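Local structure of transcription factor tau subunit sfc1 (Schizosaccharomyces pombe, 4BJI) at residues Ser21-Arg26 / Leu78-Thr83; Gly85-Thr90 / Ser102-Tyr107. The protein helps TFIIIC bind promoter elements inside tRNA and 5S RNA genes, this piece being the DNA-binding domain of Sfc1. One frame throughout, in Å; residues are numbered along the deposited sequence.

Interaction 1: residues Ser21-Arg26 / Leu78-Thr83; sequences SVPTCR and LSYLWT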
loop_
_atom_site.group_PDB
_atom_site.type_symbol
_atom_site.label_atom_id
_atom_site.label_comp_id
_atom_site.label_asym_id
_atom_site.label_seq_id
_atom_site.Cartn_x
_atom_site.Cartn_y
_atom_site.Cartn_z
ATOM N N SER A 21 -10.031 17.785 4.815
ATOM C CA SER A 21 -8.945 17.643 5.774
ATOM C C SER A 21 -8.925 16.201 6.257
ATOM O O SER A 21 -9.978 15.631 6.549
ATOM C CB SER A 21 -9.166 18.575 6.969
ATOM O OG SER A 21 -9.335 19.916 6.549
ATOM N N VAL A 22 -7.745 15.605 6.349
ATOM C CA VAL A 22 -7.657 14.244 6.867
ATOM C C VAL A 22 -7.914 14.199 8.384
ATOM O O VAL A 22 -7.681 15.157 9.122
ATOM C CB VAL A 22 -6.313 13.561 6.534
ATOM C CG1 VAL A 22 -6.088 13.576 5.042
ATOM C CG2 VAL A 22 -5.169 14.235 7.285
ATOM N N PRO A 23 -8.381 13.046 8.871
ATOM C CA PRO A 23 -8.641 12.887 10.293
ATOM C C PRO A 23 -7.409 13.166 11.166
ATOM O O PRO A 23 -6.303 12.733 10.819
ATOM C CB PRO A 23 -9.026 11.405 10.392
ATOM C CG PRO A 23 -9.589 11.073 9.064
ATOM C CD PRO A 23 -8.730 11.843 8.092
ATOM N N THR A 24 -7.607 13.852 12.300
ATOM C CA THR A 24 -6.510 14.204 13.216
ATOM C C THR A 24 -6.598 13.491 14.580
ATOM O O THR A 24 -5.630 13.499 15.342
ATOM C CB THR A 24 -6.432 15.714 13.470
ATOM O OG1 THR A 24 -7.696 16.184 13.949
ATOM C CG2 THR A 24 -6.094 16.440 12.184
ATOM N N CYS A 25 -7.714 12.818 14.822
ATOM C CA CYS A 25 -7.895 12.054 16.059
ATOM C C CYS A 25 -8.893 10.910 15.854
ATOM O O CYS A 25 -9.617 10.861 14.840
ATOM C CB CYS A 25 -8.349 12.972 17.195
ATOM S SG CYS A 25 -9.964 13.652 16.940
ATOM N N ARG A 26 -8.945 10.002 16.821
ATOM C CA ARG A 26 -9.797 8.826 16.723
ATOM C C ARG A 26 -11.302 9.138 16.808
ATOM O O ARG A 26 -11.721 10.198 17.296
ATOM C CB ARG A 26 -9.400 7.802 17.785
ATOM C CG ARG A 26 -9.926 8.121 19.170
ATOM C CD ARG A 26 -9.191 7.330 20.210
ATOM N NE ARG A 26 -9.947 7.270 21.459
ATOM C CZ ARG A 26 -9.401 6.998 22.637
ATOM N NH1 ARG A 26 -8.094 6.802 22.734
ATOM N NH2 ARG A 26 -10.162 6.946 23.720
ATOM N N LEU A 78 -5.024 4.927 16.034
ATOM C CA LEU A 78 -3.846 5.624 15.537
ATOM C C LEU A 78 -3.941 6.127 14.106
ATOM O O LEU A 78 -3.099 6.911 13.698
ATOM C CB LEU A 78 -2.627 4.705 15.590
ATOM C CG LEU A 78 -2.243 4.173 16.957
ATOM C CD1 LEU A 78 -1.121 3.192 16.800
ATOM C CD2 LEU A 78 -1.867 5.305 17.906
ATOM N N SER A 79 -4.905 5.640 13.340
ATOM C CA SER A 79 -4.886 5.815 11.894
ATOM C C SER A 79 -6.286 5.856 11.314
ATOM O O SER A 79 -7.238 5.414 11.971
ATOM C CB SER A 79 -4.080 4.684 11.235
ATOM O OG SER A 79 -4.733 3.426 11.365
ATOM N N TYR A 80 -6.383 6.355 10.084
ATOM C CA TYR A 80 -7.609 6.338 9.292
ATOM C C TYR A 80 -7.340 5.536 8.010
ATOM O O TYR A 80 -6.179 5.282 7.668
ATOM C CB TYR A 80 -8.065 7.779 8.975
ATOM C CG TYR A 80 -7.105 8.592 8.134
ATOM C CD1 TYR A 80 -6.032 9.281 8.702
ATOM C CD2 TYR A 80 -7.251 8.660 6.762
ATOM C CE1 TYR A 80 -5.147 10.029 7.905
ATOM C CE2 TYR A 80 -6.373 9.370 5.968
ATOM C CZ TYR A 80 -5.341 10.071 6.535
ATOM O OH TYR A 80 -4.474 10.759 5.709
ATOM N N LEU A 81 -8.374 5.151 7.283
ATOM C CA LEU A 81 -8.272 4.212 6.183
ATOM C C LEU A 81 -8.780 4.797 4.874
ATOM O O LEU A 81 -9.914 5.274 4.814
ATOM C CB LEU A 81 -9.109 2.971 6.505
ATOM C CG LEU A 81 -9.270 1.915 5.422
ATOM C CD1 LEU A 81 -7.970 1.281 5.013
ATOM C CD2 LEU A 81 -10.266 0.819 5.887
ATOM N N TRP A 82 -7.963 4.782 3.837
ATOM C CA TRP A 82 -8.415 5.203 2.503
ATOM C C TRP A 82 -9.243 4.114 1.847
ATOM O O TRP A 82 -8.820 2.953 1.825
ATOM C CB TRP A 82 -7.210 5.482 1.610
ATOM C CG TRP A 82 -6.373 6.624 2.091
ATOM C CD1 TRP A 82 -5.298 6.553 2.913
ATOM C CD2 TRP A 82 -6.556 8.023 1.805
ATOM N NE1 TRP A 82 -4.780 7.800 3.145
ATOM C CE2 TRP A 82 -5.546 8.729 2.483
ATOM C CE3 TRP A 82 -7.487 8.747 1.044
ATOM C CZ2 TRP A 82 -5.449 10.124 2.436
ATOM C CZ3 TRP A 82 -7.381 10.115 0.988
ATOM C CH2 TRP A 82 -6.383 10.795 1.691
ATOM N N THR A 83 -10.407 4.447 1.302
ATOM C CA THR A 83 -11.165 3.372 0.634
ATOM C C THR A 83 -11.132 3.436 -0.874
ATOM O O THR A 83 -11.724 2.593 -1.529
ATOM C CB THR A 83 -12.572 3.300 1.134
ATOM O OG1 THR A 83 -13.103 4.605 1.102
ATOM C CG2 THR A 83 -12.549 2.780 2.574
#
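Pro-23 and Tyr-80 bring the irregular loop 21-26 closest to strand 79-82, their CA atoms 6.7 Å apart, and with no backbone bond between the two segments the contact is made by side chains. The pyrrolidine ring of Pro-23 lies over one face of the Tyr-80 ring, the two side chains at about a right angle. Its CD sits 3.6 Å from the ring centroid and 11° off the normal, a CH-pi contact over the middle of the ring, while Pro-23 CG reaches back to Tyr-80 CB at 3.6 Å. CB of Tyr-80 points toward the loop, and with chi1 at 63° CG stands between the backbone N and the carbonyl carbon. Val-22 takes the phenol end: its CB is 3.6 Å from Tyr-80 CZ and its CG1 3.3 Å from Tyr-80 OH. Strand 79-82 is an inner member of the mixed four-stranded sheet in the helix-turn-helix family region of Sfc1, paired with strands 14-15 and 90-93; the loop folds back over the sheet, and a backbone hydrogen bond joins Pro-23 to Gly-95. CG1 of Val-22 also reaches Trp-82 CH2 at 4.4 Å. Within the strand, Tyr-80 CE2 lies 3.3 Å above the indole plane of Trp-82, toward its rim. An alanine in place of Tyr-80 would probably leave Pro-23 CD without its aromatic face, open a gap beneath Val-22 and deprive the Tyr-96 carbonyl of its hydroxyl partner. The buried hydroxyl of Tyr-80 is satisfied by Tyr-96 O, and Trp-82 NE1 by Thr-92 OG1.

Interaction 2: residues Gly85-Thr90 / Ser102-Tyr107; sequences GPFRDT and SNAAAY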
loop_
_atom_site.group_PDB
_atom_site.type_symbol
_atom_site.label_atom_id
_atom_site.label_comp_id
_atom_site.label_asym_id
_atom_site.label_seq_id
_atom_site.Cartn_x
_atom_site.Cartn_y
_atom_site.Cartn_z
ATOM N N GLY A 85 -8.619 5.545 -4.381
ATOM C CA GLY A 85 -7.549 6.444 -4.754
ATOM C C GLY A 85 -6.170 5.792 -4.653
ATOM O O GLY A 85 -6.056 4.565 -4.417
ATOM N N PRO A 86 -5.121 6.588 -4.813
ATOM C CA PRO A 86 -3.754 6.061 -4.888
ATOM C C PRO A 86 -3.249 5.499 -3.574
ATOM O O PRO A 86 -2.197 4.822 -3.592
ATOM C CB PRO A 86 -2.918 7.268 -5.343
ATOM C CG PRO A 86 -3.713 8.461 -4.933
ATOM C CD PRO A 86 -5.176 8.037 -5.050
ATOM N N PHE A 87 -3.937 5.786 -2.460
ATOM C CA PHE A 87 -3.616 5.216 -1.158
ATOM C C PHE A 87 -4.675 4.219 -0.679
ATOM O O PHE A 87 -4.727 3.869 0.497
ATOM C CB PHE A 87 -3.334 6.305 -0.119
ATOM C CG PHE A 87 -2.265 7.263 -0.578
ATOM C CD1 PHE A 87 -0.914 6.945 -0.435
ATOM C CD2 PHE A 87 -2.594 8.454 -1.185
ATOM C CE1 PHE A 87 0.071 7.790 -0.935
ATOM C CE2 PHE A 87 -1.578 9.301 -1.667
ATOM C CZ PHE A 87 -0.262 8.951 -1.535
ATOM N N ARG A 88 -5.510 3.725 -1.603
ATOM C CA ARG A 88 -6.557 2.747 -1.265
ATOM C C ARG A 88 -5.997 1.604 -0.437
ATOM O O ARG A 88 -4.956 1.050 -0.745
ATOM C CB ARG A 88 -7.195 2.218 -2.546
ATOM C CG ARG A 88 -8.243 1.170 -2.360
ATOM C CD ARG A 88 -8.539 0.471 -3.695
ATOM N NE ARG A 88 -9.594 -0.526 -3.562
ATOM C CZ ARG A 88 -10.077 -1.186 -4.598
ATOM N NH1 ARG A 88 -9.592 -0.919 -5.798
ATOM N NH2 ARG A 88 -11.037 -2.088 -4.439
ATOM N N ASP A 89 -6.747 1.248 0.574
ATOM C CA ASP A 89 -6.454 0.077 1.414
ATOM C C ASP A 89 -5.186 0.269 2.255
ATOM O O ASP A 89 -4.571 -0.717 2.730
ATOM C CB ASP A 89 -6.370 -1.205 0.568
ATOM C CG ASP A 89 -7.697 -1.572 -0.031
ATOM O OD1 ASP A 89 -8.711 -1.437 0.666
ATOM O OD2 ASP A 89 -7.717 -1.910 -1.231
ATOM N N THR A 90 -4.801 1.531 2.497
ATOM C CA THR A 90 -3.774 1.848 3.463
ATOM C C THR A 90 -4.332 2.589 4.652
ATOM O O THR A 90 -5.276 3.396 4.520
ATOM C CB THR A 90 -2.583 2.671 2.900
ATOM O OG1 THR A 90 -2.976 4.023 2.592
ATOM C CG2 THR A 90 -2.004 2.000 1.668
ATOM N N SER A 102 4.943 15.061 -1.365
ATOM C CA SER A 102 5.337 14.197 -2.478
ATOM C C SER A 102 6.218 13.021 -2.048
ATOM O O SER A 102 6.339 12.051 -2.788
ATOM C CB SER A 102 5.984 14.963 -3.595
ATOM O OG SER A 102 7.170 15.554 -3.134
ATOM N N ASN A 103 6.806 13.091 -0.857
ATOM C CA ASN A 103 7.523 11.903 -0.372
ATOM C C ASN A 103 6.594 10.708 -0.224
ATOM O O ASN A 103 7.065 9.551 -0.222
ATOM C CB ASN A 103 8.222 12.147 0.970
ATOM C CG ASN A 103 9.365 13.103 0.857
ATOM O OD1 ASN A 103 10.037 13.179 -0.173
ATOM N ND2 ASN A 103 9.589 13.867 1.920
ATOM N N ALA A 104 5.281 10.952 -0.095
ATOM C CA ALA A 104 4.320 9.873 0.019
ATOM C C ALA A 104 4.115 9.082 -1.269
ATOM O O ALA A 104 3.432 8.055 -1.250
ATOM C CB ALA A 104 3.004 10.402 0.526
ATOM N N ALA A 105 4.726 9.507 -2.381
ATOM C CA ALA A 105 4.767 8.669 -3.561
ATOM C C ALA A 105 5.302 7.278 -3.227
ATOM O O ALA A 105 4.869 6.292 -3.833
ATOM C CB ALA A 105 5.666 9.324 -4.626
ATOM N N ALA A 106 6.196 7.182 -2.261
ATOM C CA ALA A 106 6.770 5.898 -1.881
ATOM C C ALA A 106 5.769 4.945 -1.194
ATOM O O ALA A 106 6.019 3.754 -1.061
ATOM C CB ALA A 106 7.937 6.138 -0.945
ATOM N N TYR A 107 4.633 5.482 -0.734
ATOM C CA TYR A 107 3.669 4.722 0.041
ATOM C C TYR A 107 2.398 4.426 -0.745
ATOM O O TYR A 107 1.487 3.777 -0.225
ATOM C CB TYR A 107 3.301 5.451 1.342
ATOM C CG TYR A 107 4.504 5.838 2.153
ATOM C CD1 TYR A 107 5.497 4.915 2.401
ATOM C CD2 TYR A 107 4.671 7.138 2.584
ATOM C CE1 TYR A 107 6.638 5.277 3.122
ATOM C CE2 TYR A 107 5.786 7.507 3.298
ATOM C CZ TYR A 107 6.747 6.580 3.540
ATOM O OH TYR A 107 7.861 7.009 4.273
#
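Phe-87 projects from the loop of the beta hairpin formed by strands 79-82 and 90-93 to meet the 3-10 segment 102-106 and the residue after it, Tyr-107. The loop is built from two successive beta turns, type I from Gly-85 to Arg-88 and type II from Phe-87 to Thr-90. Beyond CB, CG is anti to the carbonyl carbon (chi1 -54°), and the far end of the ring comes nearer to 102-107 than CB does. Along one edge CD1 comes first, 4.0 Å from Tyr-107 O, a carbonyl that accepts a hydrogen bond from Gln-141 NE2. Next, CE1 approaches Ala-104 O at 3.4 Å, the oxygen lying in the ring plane, where the slightly positive C-H edge would suit it. At the tip, CZ packs against Ala-104 CB at 4.1 Å. Ala-104 O also receives Tyr-107 N at 2.9 Å, a bond of the 3-10 turn. Thr-90 adds a looser touch through CG2 to Tyr-107 O. The type II turn is tied at Phe-87 O, which accepts both Thr-90 N and Thr-90 OG1; the hydroxyl bond is 2.7 Å long, in the carbonyl plane and on a lone pair, with a C=O...donor angle of 134°.

In the fold
Both segments of interaction 1 precede those of interaction 2 in the sequence, and the centres of the two contacts lie about 14 Å apart. Both fall within the helix-turn-helix family region and share the mixed sheet: interaction 1 packs a loop onto an inner strand, 79-82, and interaction 2 involves the connection leading from that strand to 90-93. They touch directly, since Trp-82 N and O probably hydrogen-bond to Thr-90 O and Asp-89 N, respectively, at the turn end of the hairpin. Interaction 1 lies farther from the centre of the chain, its centre about 15 Å away against 7 Å. Interaction 2 ties the hairpin turn to the chain leading into strand 109-111 of the separate two-stranded sheet within the DNA-binding domain.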